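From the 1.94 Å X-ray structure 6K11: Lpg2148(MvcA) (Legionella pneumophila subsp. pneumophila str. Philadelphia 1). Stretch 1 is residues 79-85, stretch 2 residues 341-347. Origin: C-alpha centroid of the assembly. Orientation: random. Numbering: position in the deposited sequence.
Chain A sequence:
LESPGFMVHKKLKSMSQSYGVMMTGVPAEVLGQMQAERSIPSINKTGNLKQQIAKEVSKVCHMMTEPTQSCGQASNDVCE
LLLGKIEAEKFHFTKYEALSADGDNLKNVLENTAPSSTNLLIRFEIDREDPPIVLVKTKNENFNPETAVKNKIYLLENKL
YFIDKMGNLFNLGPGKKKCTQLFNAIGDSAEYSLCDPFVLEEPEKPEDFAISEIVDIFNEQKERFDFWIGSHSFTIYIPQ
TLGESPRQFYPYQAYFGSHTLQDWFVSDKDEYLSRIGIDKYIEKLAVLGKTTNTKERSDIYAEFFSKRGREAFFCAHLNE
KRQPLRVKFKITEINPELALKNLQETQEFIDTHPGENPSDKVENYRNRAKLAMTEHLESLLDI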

# COMPACT_ATOMS: atom_id res chain seq x y z
N CYS A 79 8.59 11.46 -0.48
CA CYS A 79 8.26 12.44 -1.51
C CYS A 79 8.13 13.84 -0.93
O CYS A 79 8.57 14.82 -1.54
CB CYS A 79 6.97 12.04 -2.22
SG CYS A 79 7.15 10.61 -3.34
N GLU A 80 7.50 13.96 0.24
CA GLU A 80 7.36 15.28 0.87
C GLU A 80 8.72 15.84 1.27
O GLU A 80 8.98 17.04 1.11
CB GLU A 80 6.44 15.18 2.07
CG GLU A 80 6.07 16.50 2.70
CD GLU A 80 4.57 16.65 2.85
OE1 GLU A 80 4.13 17.20 3.88
OE2 GLU A 80 3.83 16.23 1.93
N LEU A 81 9.61 15.00 1.80
CA LEU A 81 10.92 15.50 2.20
C LEU A 81 11.74 15.92 0.99
O LEU A 81 12.39 16.97 1.01
CB LEU A 81 11.66 14.44 3.01
CG LEU A 81 11.14 14.30 4.44
CD1 LEU A 81 11.69 13.02 5.08
CD2 LEU A 81 11.53 15.54 5.26
N LEU A 82 11.70 15.14 -0.08
CA LEU A 82 12.57 15.42 -1.21
C LEU A 82 12.00 16.51 -2.12
O LEU A 82 12.77 17.23 -2.76
CB LEU A 82 12.84 14.15 -2.02
CG LEU A 82 14.10 13.35 -1.66
CD1 LEU A 82 14.25 13.19 -0.13
CD2 LEU A 82 14.11 11.98 -2.36
N LEU A 83 10.67 16.64 -2.19
CA LEU A 83 10.05 17.59 -3.10
C LEU A 83 9.53 18.85 -2.42
O LEU A 83 9.38 19.87 -3.10
CB LEU A 83 8.87 16.93 -3.83
CG LEU A 83 9.29 15.89 -4.87
CD1 LEU A 83 8.11 14.99 -5.21
CD2 LEU A 83 9.79 16.62 -6.11
N GLY A 84 9.23 18.79 -1.13
CA GLY A 84 8.44 19.83 -0.49
C GLY A 84 6.96 19.64 -0.73
O GLY A 84 6.53 18.96 -1.65
N LYS A 85 6.15 20.27 0.13
CA LYS A 85 4.72 19.98 0.17
C LYS A 85 4.04 20.27 -1.18
O LYS A 85 3.26 19.45 -1.68
CB LYS A 85 4.07 20.79 1.29
CG LYS A 85 2.61 20.45 1.56
CD LYS A 85 2.48 19.66 2.86
CE LYS A 85 1.10 19.00 3.00
NZ LYS A 85 0.96 18.29 4.31
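Stretch 2 341-347: KNLQETQ

The one hydrogen bond across this contact runs from a side chain to a backbone carbonyl near the end of a helix: Asn342 ND2 donates to Leu81 O at 2.9 Å, with an N-H...O angle of 164°. Leu81 O has no i+4 partner: the chain turns at Gly84, leaving Lys85 N 7.1 Å from Leu81 O. The helical turn before it closes through Leu83 N to Cys79 O and Gly84 N to Glu80 O, both 2.9 Å, and then Gly84 leaves helical angles with a positive phi of 81°. The amide of Asn342 reaches into this terminus so closely that its ND2 lies 3.5 Å from Gly84 N, but both atoms are donors and no bond joins them.

The backbone of Gly84 by itself calls for glycine: at phi/psi 81/160 a CB would be jammed against the carbonyl oxygen of Leu83. Toward stretch 2 the limit is looser, since an ideal CB would stand 3.8 Å from Asn342 ND2, close but not overlapping. The same residue occupies the N-cap position of the helix that comes next, so this one glycine both follows one helix and precedes the next.

Stretch 2 is helical throughout, part of a longer helix running past both of its ends. Its axis passes 8.7 Å from that of helix 79-83, and the N-to-C directions make an angle of 118°, a steep crossing rather than a side-by-side packing. The backbones are nearest at Leu81 CA and Asn342 CA, 5.7 Å apart, and the two stretches bury a modest 241 Å², both sides summed.

Around that point the working residues of stretch 2 are Asn342, Leu343 and Thr346, an i, i+1, i+4 pattern that places them along one side of the helix. Asn342 and Thr346 direct their CA-to-CB bonds toward stretch 1; that of Leu343 points sideways, though the end of its side chain comes nearer. Leu81 is their common partner. Its CD1 meets Leu343 CD2 at 4.3 Å, an apolar contact, while its CD2 lies 3.6 Å from Thr346 OG1 and 4.4 Å from Asn342 CB. Chi1 of -75° and chi2 of 167°, an m,t rotamer, carry both methyls into reach although the CA-to-CB bond of Leu81 itself runs sideways.

The Thr346 hydroxyl that meets the Leu81 methyl is also engaged within its own helix: OG1, with chi1 m, donates to Asn342 O one turn back at 3.0 Å. The rule to be read here is economical: a leucine supplies the apolar surface, its own carbonyl supplies the polar anchor, and an asparagine on the crossing helix bonds to it.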

# COMPACT_ATOMS: atom_id res chain seq x y z
N LYS A 341 17.35 21.18 2.81
CA LYS A 341 16.72 22.16 3.69
C LYS A 341 15.51 21.57 4.41
O LYS A 341 15.30 21.84 5.60
CB LYS A 341 16.28 23.38 2.89
CG LYS A 341 15.71 24.46 3.78
CD LYS A 341 16.08 25.85 3.30
CE LYS A 341 15.41 26.90 4.17
NZ LYS A 341 14.50 27.74 3.37
N ASN A 342 14.69 20.80 3.71
CA ASN A 342 13.59 20.09 4.36
C ASN A 342 14.09 19.14 5.44
O ASN A 342 13.51 19.05 6.53
CB ASN A 342 12.78 19.32 3.31
CG ASN A 342 11.98 20.24 2.42
OD1 ASN A 342 11.72 21.39 2.78
ND2 ASN A 342 11.57 19.75 1.25
N LEU A 343 15.16 18.40 5.15
CA LEU A 343 15.73 17.49 6.13
C LEU A 343 16.30 18.25 7.32
O LEU A 343 16.16 17.82 8.48
CB LEU A 343 16.79 16.61 5.47
CG LEU A 343 16.23 15.53 4.53
CD1 LEU A 343 17.28 15.14 3.49
CD2 LEU A 343 15.75 14.28 5.33
N GLN A 344 16.96 19.39 7.07
CA GLN A 344 17.49 20.17 8.19
C GLN A 344 16.38 20.76 9.04
O GLN A 344 16.52 20.85 10.27
CB GLN A 344 18.42 21.28 7.68
CG GLN A 344 19.13 22.02 8.81
CD GLN A 344 19.66 21.09 9.93
OE1 GLN A 344 20.32 20.07 9.67
NE2 GLN A 344 19.35 21.45 11.18
N GLU A 345 15.26 21.18 8.43
CA GLU A 345 14.14 21.67 9.22
C GLU A 345 13.51 20.56 10.04
O GLU A 345 13.07 20.79 11.17
CB GLU A 345 13.09 22.32 8.33
CG GLU A 345 13.51 23.72 7.85
CD GLU A 345 12.69 24.22 6.68
OE1 GLU A 345 11.81 23.47 6.18
OE2 GLU A 345 12.94 25.36 6.25
N THR A 346 13.47 19.34 9.51
CA THR A 346 13.02 18.21 10.33
C THR A 346 13.97 17.95 11.48
O THR A 346 13.54 17.69 12.61
CB THR A 346 12.87 16.99 9.43
OG1 THR A 346 11.94 17.32 8.40
CG2 THR A 346 12.36 15.79 10.22
N GLN A 347 15.29 18.05 11.23
CA GLN A 347 16.28 17.86 12.28
C GLN A 347 16.12 18.89 13.39
O GLN A 347 16.29 18.57 14.57
CB GLN A 347 17.69 17.91 11.69
CG GLN A 347 18.81 17.69 12.72
CD GLN A 347 18.88 16.24 13.20
OE1 GLN A 347 19.15 15.32 12.42
NE2 GLN A 347 18.61 16.02 14.49